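Local structure of glutamate racemase (Escherichia coli, 2JFN) at residues 58-63 with 69-74; 74-79 with 101-106; 92-97 with 133-138. The protein is a member of the Asp/Glu/hydantoin racemase family, built around two beta-sheets flanked by helices. One frame throughout, in Å; residues are numbered along the deposited sequence.

Contact 1: 58-63 with 69-74; sequences FPYGEK and VERVVA. With GLU (glutamic acid), chain B.
Y60 reaches across from the loop 58-63 to the helix segment 69-74, and its ring and hydroxyl carry the whole contact. The apolar part is small: CE2 of Y60 lies 3.7 Å from CG2 of V72, the methyl that stands beside the V72 backbone N, and the two side chains run askew to each other. Y60 OH sits 3.5 Å from CG of R71. Here the ring crosses the arginine chain at about a right angle, with the guanidinium plane turned 65° from the ring. A bend at chi2 (63°) takes the arginine's polar end away from the aliphatic CG that the tyrosine touches.

The polar ends of Y60 and R71 find their partners outside both segments. D54 OD2 takes a hydrogen bond with Y60 OH and a salt bridge from R71 NE, so one carboxylate oxygen ties the two buried side chains together, while R71 NH1 pairs with the terminal carboxylate of G285. Within the loop, K63 NZ bonds to P59 O at 2.9 Å and forms a salt bridge with E62 OE2, approaching from above the carboxylate plane.

Y60 N donates to OE2 of the glutamic acid at 2.9 Å, and G61 N to its OE1 at 2.9 Å, each N-H gripping one oxygen. This loop leading into helix 65-82 forms part of the glutamic acid pocket, at the side-chain carboxylate.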
loop_
_atom_site.group_PDB
_atom_site.type_symbol
_atom_site.label_atom_id
_atom_site.label_comp_id
_atom_site.label_asym_id
_atom_site.label_seq_id
_atom_site.Cartn_x
_atom_site.Cartn_y
_atom_site.Cartn_z
ATOM N N PHE A 58 8.222 -8.656 6.908
ATOM C CA PHE A 58 8.111 -8.422 5.467
ATOM C C PHE A 58 8.900 -9.558 4.815
ATOM O O PHE A 58 9.976 -9.905 5.298
ATOM C CB PHE A 58 8.759 -7.086 5.086
ATOM C CG PHE A 58 8.876 -6.875 3.603
ATOM C CD1 PHE A 58 7.827 -6.309 2.880
ATOM C CD2 PHE A 58 10.015 -7.293 2.919
ATOM C CE1 PHE A 58 7.909 -6.165 1.495
ATOM C CE2 PHE A 58 10.108 -7.153 1.530
ATOM C CZ PHE A 58 9.054 -6.590 0.818
ATOM N N PRO A 59 8.401 -10.132 3.703
ATOM C CA PRO A 59 7.160 -9.825 2.980
ATOM C C PRO A 59 5.942 -10.599 3.484
ATOM O O PRO A 59 6.046 -11.760 3.888
ATOM C CB PRO A 59 7.510 -10.193 1.540
ATOM C CG PRO A 59 8.342 -11.418 1.734
ATOM C CD PRO A 59 9.249 -11.043 2.905
ATOM N N TYR A 60 4.787 -9.939 3.457
ATOM C CA TYR A 60 3.530 -10.539 3.898
ATOM C C TYR A 60 2.939 -11.478 2.828
ATOM O O TYR A 60 2.209 -12.420 3.147
ATOM C CB TYR A 60 2.515 -9.432 4.228
ATOM C CG TYR A 60 2.661 -8.789 5.600
ATOM C CD1 TYR A 60 3.829 -8.935 6.361
ATOM C CD2 TYR A 60 1.624 -8.016 6.131
ATOM C CE1 TYR A 60 3.954 -8.321 7.625
ATOM C CE2 TYR A 60 1.736 -7.407 7.377
ATOM C CZ TYR A 60 2.898 -7.559 8.122
ATOM O OH TYR A 60 2.992 -6.946 9.354
ATOM N N GLY A 61 3.264 -11.214 1.565
ATOM C CA GLY A 61 2.750 -12.025 0.471
ATOM C C GLY A 61 2.843 -13.528 0.669
ATOM O O GLY A 61 1.936 -14.268 0.285
ATOM N N GLU A 62 3.933 -13.978 1.279
ATOM C CA GLU A 62 4.169 -15.399 1.525
ATOM C C GLU A 62 3.516 -15.929 2.806
ATOM O O GLU A 62 3.065 -17.079 2.859
ATOM C CB GLU A 62 5.676 -15.640 1.614
ATOM C CG GLU A 62 6.343 -14.729 2.649
ATOM C CD GLU A 62 7.778 -15.101 2.940
ATOM O OE1 GLU A 62 8.610 -15.051 1.999
ATOM O OE2 GLU A 62 8.075 -15.443 4.110
ATOM N N LYS A 63 3.482 -15.079 3.827
ATOM C CA LYS A 63 2.941 -15.407 5.143
ATOM C C LYS A 63 1.522 -15.979 5.204
ATOM O O LYS A 63 0.685 -15.723 4.335
ATOM C CB LYS A 63 3.020 -14.168 6.041
ATOM C CG LYS A 63 4.416 -13.546 6.137
ATOM C CD LYS A 63 5.400 -14.458 6.857
ATOM C CE LYS A 63 6.731 -13.755 7.128
ATOM N NZ LYS A 63 7.423 -13.297 5.885
ATOM N N VAL A 69 -3.072 -11.488 10.296
ATOM C CA VAL A 69 -4.107 -10.826 11.083
ATOM C C VAL A 69 -3.602 -10.497 12.486
ATOM O O VAL A 69 -3.724 -9.357 12.937
ATOM C CB VAL A 69 -5.380 -11.701 11.195
ATOM C CG1 VAL A 69 -6.410 -11.016 12.090
ATOM C CG2 VAL A 69 -5.965 -11.943 9.805
ATOM N N GLU A 70 -3.026 -11.490 13.162
ATOM C CA GLU A 70 -2.515 -11.301 14.518
ATOM C C GLU A 70 -1.404 -10.256 14.571
ATOM O O GLU A 70 -1.350 -9.428 15.489
ATOM C CB GLU A 70 -1.973 -12.619 15.090
ATOM C CG GLU A 70 -3.015 -13.719 15.331
ATOM C CD GLU A 70 -4.134 -13.294 16.272
ATOM O OE1 GLU A 70 -3.852 -12.606 17.281
ATOM O OE2 GLU A 70 -5.302 -13.657 16.010
ATOM N N ARG A 71 -0.518 -10.313 13.588
ATOM C CA ARG A 71 0.614 -9.398 13.510
ATOM C C ARG A 71 0.184 -7.949 13.319
ATOM O O ARG A 71 0.645 -7.068 14.043
ATOM C CB ARG A 71 1.545 -9.821 12.369
ATOM C CG ARG A 71 2.792 -8.963 12.204
ATOM C CD ARG A 71 3.711 -9.036 13.420
ATOM N NE ARG A 71 4.963 -8.322 13.160
ATOM C CZ ARG A 71 5.904 -8.094 14.068
ATOM N NH1 ARG A 71 5.750 -8.520 15.318
ATOM N NH2 ARG A 71 6.998 -7.426 13.728
ATOM N N VAL A 72 -0.701 -7.700 12.356
ATOM C CA VAL A 72 -1.149 -6.335 12.106
ATOM C C VAL A 72 -1.931 -5.780 13.300
ATOM O O VAL A 72 -1.797 -4.606 13.641
ATOM C CB VAL A 72 -2.001 -6.255 10.822
ATOM C CG1 VAL A 72 -2.454 -4.822 10.588
ATOM C CG2 VAL A 72 -1.169 -6.741 9.628
ATOM N N VAL A 73 -2.738 -6.620 13.935
ATOM C CA VAL A 73 -3.489 -6.187 15.108
ATOM C C VAL A 73 -2.494 -5.825 16.226
ATOM O O VAL A 73 -2.680 -4.837 16.927
ATOM C CB VAL A 73 -4.452 -7.293 15.611
ATOM C CG1 VAL A 73 -4.991 -6.937 17.001
ATOM C CG2 VAL A 73 -5.617 -7.451 14.644
ATOM N N ALA A 74 -1.434 -6.615 16.381
ATOM C CA ALA A 74 -0.435 -6.335 17.415
ATOM C C ALA A 74 0.322 -5.033 17.121
ATOM O O ALA A 74 0.605 -4.250 18.029
ATOM C CB ALA A 74 0.552 -7.499 17.536
HETATM N N GLU B . 2.687 -3.092 0.095
HETATM C CA GLU B . 2.462 -4.462 -0.377
HETATM C C GLU B . 0.967 -4.696 -0.486
HETATM O O GLU B . 0.197 -3.749 -0.887
HETATM C CB GLU B . 3.092 -5.460 0.606
HETATM C CG GLU B . 3.883 -6.545 -0.158
HETATM C CD GLU B . 4.257 -7.699 0.764
HETATM O OE1 GLU B . 4.320 -8.841 0.317
HETATM O OE2 GLU B . 4.508 -7.498 1.956
HETATM O OXT GLU B . 0.473 -5.834 -0.192
#

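Contact 2: 74-79 with 101-106; sequences AIVTAV and PALREK. With UMA (uridine-5'-diphosphate-N-acetylmuramoyl-L-alanine), chain C.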
loop_
_atom_site.group_PDB
_atom_site.type_symbol
_atom_site.label_atom_id
_atom_site.label_comp_id
_atom_site.label_asym_id
_atom_site.label_seq_id
_atom_site.Cartn_x
_atom_site.Cartn_y
_atom_site.Cartn_z
ATOM N N ALA A 74 -1.434 -6.615 16.381
ATOM C CA ALA A 74 -0.435 -6.335 17.415
ATOM C C ALA A 74 0.322 -5.033 17.121
ATOM O O ALA A 74 0.605 -4.250 18.029
ATOM C CB ALA A 74 0.552 -7.499 17.536
ATOM N N ILE A 75 0.661 -4.797 15.856
ATOM C CA ILE A 75 1.370 -3.573 15.524
ATOM C C ILE A 75 0.494 -2.329 15.765
ATOM O O ILE A 75 0.966 -1.340 16.319
ATOM C CB ILE A 75 1.883 -3.601 14.060
ATOM C CG1 ILE A 75 2.994 -4.652 13.930
ATOM C CG2 ILE A 75 2.400 -2.217 13.657
ATOM C CD1 ILE A 75 3.466 -4.911 12.500
ATOM N N VAL A 76 -0.775 -2.372 15.367
ATOM C CA VAL A 76 -1.646 -1.211 15.579
ATOM C C VAL A 76 -1.860 -1.002 17.080
ATOM O O VAL A 76 -2.002 0.120 17.558
ATOM C CB VAL A 76 -3.022 -1.385 14.892
ATOM C CG1 VAL A 76 -3.922 -0.183 15.221
ATOM C CG2 VAL A 76 -2.837 -1.505 13.371
ATOM N N THR A 77 -1.880 -2.096 17.828
ATOM C CA THR A 77 -2.047 -2.010 19.271
ATOM C C THR A 77 -0.857 -1.267 19.879
ATOM O O THR A 77 -1.028 -0.401 20.744
ATOM C CB THR A 77 -2.149 -3.414 19.879
ATOM O OG1 THR A 77 -3.319 -4.055 19.355
ATOM C CG2 THR A 77 -2.251 -3.347 21.404
ATOM N N ALA A 78 0.343 -1.600 19.412
ATOM C CA ALA A 78 1.563 -0.971 19.910
ATOM C C ALA A 78 1.598 0.503 19.534
ATOM O O ALA A 78 1.990 1.345 20.341
ATOM C CB ALA A 78 2.796 -1.685 19.353
ATOM N N VAL A 79 1.191 0.825 18.311
ATOM C CA VAL A 79 1.188 2.219 17.902
ATOM C C VAL A 79 0.225 3.009 18.787
ATOM O O VAL A 79 0.564 4.095 19.264
ATOM C CB VAL A 79 0.758 2.393 16.426
ATOM C CG1 VAL A 79 0.683 3.873 16.090
ATOM C CG2 VAL A 79 1.758 1.697 15.502
ATOM N N PRO A 101 -11.672 -6.834 9.500
ATOM C CA PRO A 101 -12.663 -7.203 10.519
ATOM C C PRO A 101 -12.085 -7.194 11.936
ATOM O O PRO A 101 -12.674 -6.619 12.855
ATOM C CB PRO A 101 -13.097 -8.600 10.084
ATOM C CG PRO A 101 -13.019 -8.499 8.584
ATOM C CD PRO A 101 -11.689 -7.790 8.380
ATOM N N ALA A 102 -10.930 -7.830 12.102
ATOM C CA ALA A 102 -10.271 -7.917 13.401
ATOM C C ALA A 102 -9.868 -6.552 13.949
ATOM O O ALA A 102 -10.001 -6.290 15.151
ATOM C CB ALA A 102 -9.048 -8.826 13.303
ATOM N N LEU A 103 -9.378 -5.684 13.070
ATOM C CA LEU A 103 -8.964 -4.344 13.473
ATOM C C LEU A 103 -10.156 -3.473 13.846
ATOM O O LEU A 103 -10.102 -2.712 14.810
ATOM C CB LEU A 103 -8.183 -3.673 12.346
ATOM C CG LEU A 103 -6.808 -4.280 12.048
ATOM C CD1 LEU A 103 -6.282 -3.740 10.718
ATOM C CD2 LEU A 103 -5.851 -3.958 13.191
ATOM N N ARG A 104 -11.237 -3.592 13.085
ATOM C CA ARG A 104 -12.419 -2.793 13.353
ATOM C C ARG A 104 -13.129 -3.239 14.620
ATOM O O ARG A 104 -13.852 -2.463 15.232
ATOM C CB ARG A 104 -13.360 -2.835 12.147
ATOM C CG ARG A 104 -12.847 -1.978 10.998
ATOM C CD ARG A 104 -13.580 -2.219 9.677
ATOM N NE ARG A 104 -13.049 -1.321 8.652
ATOM C CZ ARG A 104 -13.187 -1.495 7.339
ATOM N NH1 ARG A 104 -13.843 -2.540 6.863
ATOM N NH2 ARG A 104 -12.653 -0.620 6.503
ATOM N N GLU A 105 -12.910 -4.486 15.015
ATOM C CA GLU A 105 -13.515 -5.009 16.232
ATOM C C GLU A 105 -12.724 -4.543 17.452
ATOM O O GLU A 105 -13.301 -4.137 18.459
ATOM C CB GLU A 105 -13.546 -6.541 16.208
ATOM C CG GLU A 105 -13.806 -7.174 17.576
ATOM C CD GLU A 105 -15.166 -6.810 18.149
ATOM O OE1 GLU A 105 -15.354 -6.959 19.382
ATOM O OE2 GLU A 105 -16.048 -6.383 17.372
ATOM N N LYS A 106 -11.402 -4.579 17.358
ATOM C CA LYS A 106 -10.583 -4.184 18.492
ATOM C C LYS A 106 -10.481 -2.682 18.749
ATOM O O LYS A 106 -10.453 -2.250 19.906
ATOM C CB LYS A 106 -9.166 -4.764 18.362
ATOM C CG LYS A 106 -8.330 -4.577 19.644
ATOM C CD LYS A 106 -6.993 -5.317 19.601
ATOM C CE LYS A 106 -6.241 -5.190 20.938
ATOM N NZ LYS A 106 -4.888 -5.836 20.908
HETATM N N1 UMA C . -10.375 2.332 -2.403
HETATM C C2 UMA C . -9.877 1.435 -1.330
HETATM N N3 UMA C . -10.261 1.779 -0.043
HETATM C C4 UMA C . -11.062 2.876 0.310
HETATM C C5 UMA C . -11.538 3.754 -0.840
HETATM C C6 UMA C . -11.177 3.445 -2.101
HETATM O O2 UMA C . -9.171 0.458 -1.534
HETATM O O4 UMA C . -11.328 3.077 1.486
HETATM C C1B UMA C . -9.965 1.974 -3.806
HETATM C C2B UMA C . -10.884 0.912 -4.385
HETATM O "O2'" UMA C . -10.181 -0.118 -5.184
HETATM C C3B UMA C . -11.932 1.604 -5.192
HETATM C C4B UMA C . -11.090 2.754 -5.712
HETATM O O4B UMA C . -10.104 3.031 -4.724
HETATM O O3B UMA C . -12.328 0.605 -6.170
HETATM C C5B UMA C . -11.830 4.011 -5.942
HETATM O O5B UMA C . -12.634 4.296 -4.854
HETATM P PA UMA C . -13.711 5.466 -4.837
HETATM O O1A UMA C . -13.966 5.700 -3.408
HETATM O O2A UMA C . -13.209 6.578 -5.577
HETATM O O3A UMA C . -15.005 4.760 -5.511
HETATM P PB UMA C . -15.351 3.256 -5.915
HETATM O O1B UMA C . -14.460 2.741 -6.932
HETATM O O2B UMA C . -16.795 3.191 -6.162
HETATM O "O1'" UMA C . -15.130 2.519 -4.464
HETATM C "C1'" UMA C . -16.146 2.022 -3.592
HETATM C "C2'" UMA C . -15.811 2.273 -2.146
HETATM N "N2'" UMA C . -15.703 3.713 -1.847
HETATM C "C7'" UMA C . -16.592 4.347 -1.064
HETATM O "O7'" UMA C . -17.441 3.740 -0.418
HETATM C "C8'" UMA C . -16.526 5.857 -0.964
HETATM C "C3'" UMA C . -14.506 1.528 -1.818
HETATM O "O3'" UMA C . -14.179 1.660 -0.393
HETATM C "C4'" UMA C . -14.614 0.025 -2.172
HETATM O "O4'" UMA C . -13.399 -0.645 -1.901
HETATM C "C5'" UMA C . -14.993 -0.138 -3.647
HETATM O "O5'" UMA C . -16.247 0.604 -3.892
HETATM C "C6'" UMA C . -15.258 -1.577 -4.052
HETATM O "O6'" UMA C . -16.243 -2.152 -3.206
HETATM C C18 UMA C . -15.026 1.410 0.757
HETATM C C19 UMA C . -14.839 0.057 1.361
HETATM O O18 UMA C . -15.757 -0.513 1.923
HETATM C C20 UMA C . -14.911 2.614 1.714
HETATM N N4 UMA C . -13.603 -0.453 1.235
HETATM C C21 UMA C . -13.119 -1.691 1.862
HETATM C C22 UMA C . -13.381 -1.798 3.395
HETATM O O19 UMA C . -13.411 -0.729 4.046
HETATM O O20 UMA C . -13.566 -2.931 3.907
HETATM C C23 UMA C . -11.617 -1.841 1.592
#
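K106 and T77 meet at the outer end of a helix-helix packing in an alpha/beta fold, where helix 65-82 and helix 93-106 lie next to each other, joined through strand 87-90. The lysine is extended all the way from CG, with CG anti to its N (chi1 -170°), and this full length brings NZ to T77 OG1. The two side chains cross at about a right angle, and the lysine meets the threonine with its end: NZ donates to OG1 at 2.8 Å, and CE follows at 3.5 Å from the same oxygen. OG1 is also hydrogen-bonded to V73 O one turn back in its own helix. The hydroxyl is thus held between its helix backbone and the neighbouring ammonium group. K106 is exposed, and the side chains of T77 and V76 both touch F107.

From the same turn of helix 93-106, R104 leaves in another direction, to UDP-N-acetylmuramoyl-L-alanine. Its NH1 donates to O20 at 3.0 Å and its NH2 to O19 at 2.6 Å, two bonds to one carboxylate; NH2 is also hydrogen-bonded to V111 O.

Between the helices the chemistry turns apolar. V76 points at the other helix, and L103, whose CB is directed less squarely across, brings its end closer. V73, a turn earlier, also touches L103. One methyl of each makes the closest touch: V76 CG2 meets L103 CD2 at 3.9 Å.

Contact 3: 92-97 with 133-138; sequences CNTAST and LATRGT. With GLU (glutamic acid), chain B.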
loop_
_atom_site.group_PDB
_atom_site.type_symbol
_atom_site.label_atom_id
_atom_site.label_comp_id
_atom_site.label_asym_id
_atom_site.label_seq_id
_atom_site.Cartn_x
_atom_site.Cartn_y
_atom_site.Cartn_z
ATOM N N CYS A 92 -1.747 -1.619 2.610
ATOM C CA CYS A 92 -1.106 -2.868 2.247
ATOM C C CYS A 92 -2.184 -3.847 1.768
ATOM O O CYS A 92 -3.038 -4.255 2.550
ATOM C CB CYS A 92 -0.411 -3.409 3.504
ATOM S SG CYS A 92 0.280 -5.053 3.417
ATOM N N ASN A 93 -2.144 -4.225 0.489
ATOM C CA ASN A 93 -3.134 -5.154 -0.064
ATOM C C ASN A 93 -3.107 -6.540 0.573
ATOM O O ASN A 93 -4.159 -7.125 0.849
ATOM C CB ASN A 93 -2.956 -5.302 -1.580
ATOM C CG ASN A 93 -3.246 -4.024 -2.332
ATOM O OD1 ASN A 93 -2.420 -3.105 -2.368
ATOM N ND2 ASN A 93 -4.429 -3.950 -2.936
ATOM N N THR A 94 -1.910 -7.069 0.804
ATOM C CA THR A 94 -1.768 -8.391 1.403
ATOM C C THR A 94 -2.228 -8.441 2.856
ATOM O O THR A 94 -2.293 -9.513 3.451
ATOM C CB THR A 94 -0.303 -8.885 1.340
ATOM O OG1 THR A 94 0.567 -7.888 1.897
ATOM C CG2 THR A 94 0.102 -9.154 -0.096
ATOM N N ALA A 95 -2.548 -7.291 3.432
ATOM C CA ALA A 95 -2.997 -7.263 4.825
ATOM C C ALA A 95 -4.421 -6.754 4.981
ATOM O O ALA A 95 -5.170 -7.255 5.817
ATOM C CB ALA A 95 -2.049 -6.409 5.672
ATOM N N SER A 96 -4.796 -5.769 4.175
ATOM C CA SER A 96 -6.125 -5.181 4.267
ATOM C C SER A 96 -7.254 -6.182 4.418
ATOM O O SER A 96 -7.791 -6.359 5.510
ATOM C CB SER A 96 -6.409 -4.290 3.061
ATOM O OG SER A 96 -5.971 -2.965 3.300
ATOM N N THR A 97 -7.614 -6.833 3.322
ATOM C CA THR A 97 -8.705 -7.796 3.340
ATOM C C THR A 97 -8.817 -8.600 4.634
ATOM O O THR A 97 -9.727 -8.378 5.446
ATOM C CB THR A 97 -8.588 -8.769 2.160
ATOM O OG1 THR A 97 -7.414 -9.581 2.314
ATOM C CG2 THR A 97 -8.480 -7.988 0.861
ATOM N N LEU A 133 -1.644 -5.774 -11.751
ATOM C CA LEU A 133 -0.292 -6.066 -11.287
ATOM C C LEU A 133 -0.384 -6.100 -9.774
ATOM O O LEU A 133 -0.786 -5.118 -9.149
ATOM C CB LEU A 133 0.693 -4.969 -11.691
ATOM C CG LEU A 133 1.240 -4.941 -13.109
ATOM C CD1 LEU A 133 2.235 -3.796 -13.215
ATOM C CD2 LEU A 133 1.924 -6.271 -13.432
ATOM N N ALA A 134 -0.026 -7.232 -9.188
ATOM C CA ALA A 134 -0.070 -7.379 -7.743
ATOM C C ALA A 134 1.070 -8.288 -7.336
ATOM O O ALA A 134 1.798 -8.797 -8.185
ATOM C CB ALA A 134 -1.402 -7.990 -7.318
ATOM N N THR A 135 1.241 -8.492 -6.037
ATOM C CA THR A 135 2.300 -9.376 -5.608
ATOM C C THR A 135 1.799 -10.808 -5.779
ATOM O O THR A 135 0.595 -11.042 -5.927
ATOM C CB THR A 135 2.718 -9.104 -4.151
ATOM O OG1 THR A 135 3.897 -9.866 -3.858
ATOM C CG2 THR A 135 1.602 -9.464 -3.187
ATOM N N ARG A 136 2.725 -11.759 -5.765
ATOM C CA ARG A 136 2.388 -13.161 -5.963
ATOM C C ARG A 136 1.236 -13.665 -5.101
ATOM O O ARG A 136 0.349 -14.361 -5.595
ATOM C CB ARG A 136 3.626 -14.035 -5.738
ATOM C CG ARG A 136 3.414 -15.481 -6.130
ATOM C CD ARG A 136 2.921 -15.578 -7.568
ATOM N NE ARG A 136 2.373 -16.897 -7.861
ATOM C CZ ARG A 136 1.816 -17.235 -9.019
ATOM N NH1 ARG A 136 1.734 -16.347 -10.000
ATOM N NH2 ARG A 136 1.336 -18.458 -9.190
ATOM N N GLY A 137 1.247 -13.308 -3.819
ATOM C CA GLY A 137 0.196 -13.753 -2.920
ATOM C C GLY A 137 -1.179 -13.143 -3.140
ATOM O O GLY A 137 -2.193 -13.784 -2.864
ATOM N N THR A 138 -1.219 -11.913 -3.638
ATOM C CA THR A 138 -2.484 -11.218 -3.871
ATOM C C THR A 138 -3.293 -11.765 -5.047
ATOM O O THR A 138 -4.521 -11.679 -5.053
ATOM C CB THR A 138 -2.242 -9.714 -4.103
ATOM O OG1 THR A 138 -1.577 -9.160 -2.961
ATOM C CG2 THR A 138 -3.561 -8.982 -4.321
HETATM N N GLU B . 2.687 -3.092 0.095
HETATM C CA GLU B . 2.462 -4.462 -0.377
HETATM C C GLU B . 0.967 -4.696 -0.486
HETATM O O GLU B . 0.197 -3.749 -0.887
HETATM C CB GLU B . 3.092 -5.460 0.606
HETATM C CG GLU B . 3.883 -6.545 -0.158
HETATM C CD GLU B . 4.257 -7.699 0.764
HETATM O OE1 GLU B . 4.320 -8.841 0.317
HETATM O OE2 GLU B . 4.508 -7.498 1.956
HETATM O OXT GLU B . 0.473 -5.834 -0.192
#
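T94 presses its methyl against T135 and T138 where segment 92-97 faces the turn after strand 129-134, a junction between the two alpha/beta halves of the racemase fold. The packing is tight at this one methyl: CG2 of T94 is 3.4 Å from CG2 of T135 and 3.3 Å from OG1 of T138, with the T94 and T138 side chains crossing nearly at right angles. N93 adds a looser touch, its CB 4.3 Å from T138 OG1. On the outer side of the turn, R136 points away from the helix and is exposed. T135 packs instead between T94 and helix 163-174, against A163 and V166.

T94 also meets the glutamic acid, its methyl as well as its hydroxyl lying close to OXT. N93 N donates to the ligand's O at 2.8 Å and T94 N to its OXT at 2.9 Å. The successive amides of N93 and T94 thus each take one oxygen of the main-chain carboxylate, which would probably stabilise its negative charge. With chi1 at 53°, OG1 of T94 lies between its own N and carbonyl carbon, and from there it gives OXT a second bond, T94 OG1 to OXT at 2.9 Å.

Contacts 1 and 3 are buried and grip opposite ends of the same glutamic acid, contact 1 through loop amides at its side-chain carboxylate and contact 3 through the amides of N93 and T94 and a threonine hydroxyl at its main-chain carboxylate. They meet directly, Y60 CB lying 3.4 Å from T94 OG1. Contact 2 is partly buried, its centre about 17 Å from the centre of the chain, with a lysine-threonine bond at its exposed edge and methyl packing beneath. It shares helix 65-82 and A74 with contact 1, and helix 93-106 with contact 3. That second helix serves both ligands: N93 and T94 hold glutamic acid, and R104 holds UDP-N-acetylmuramoyl-L-alanine.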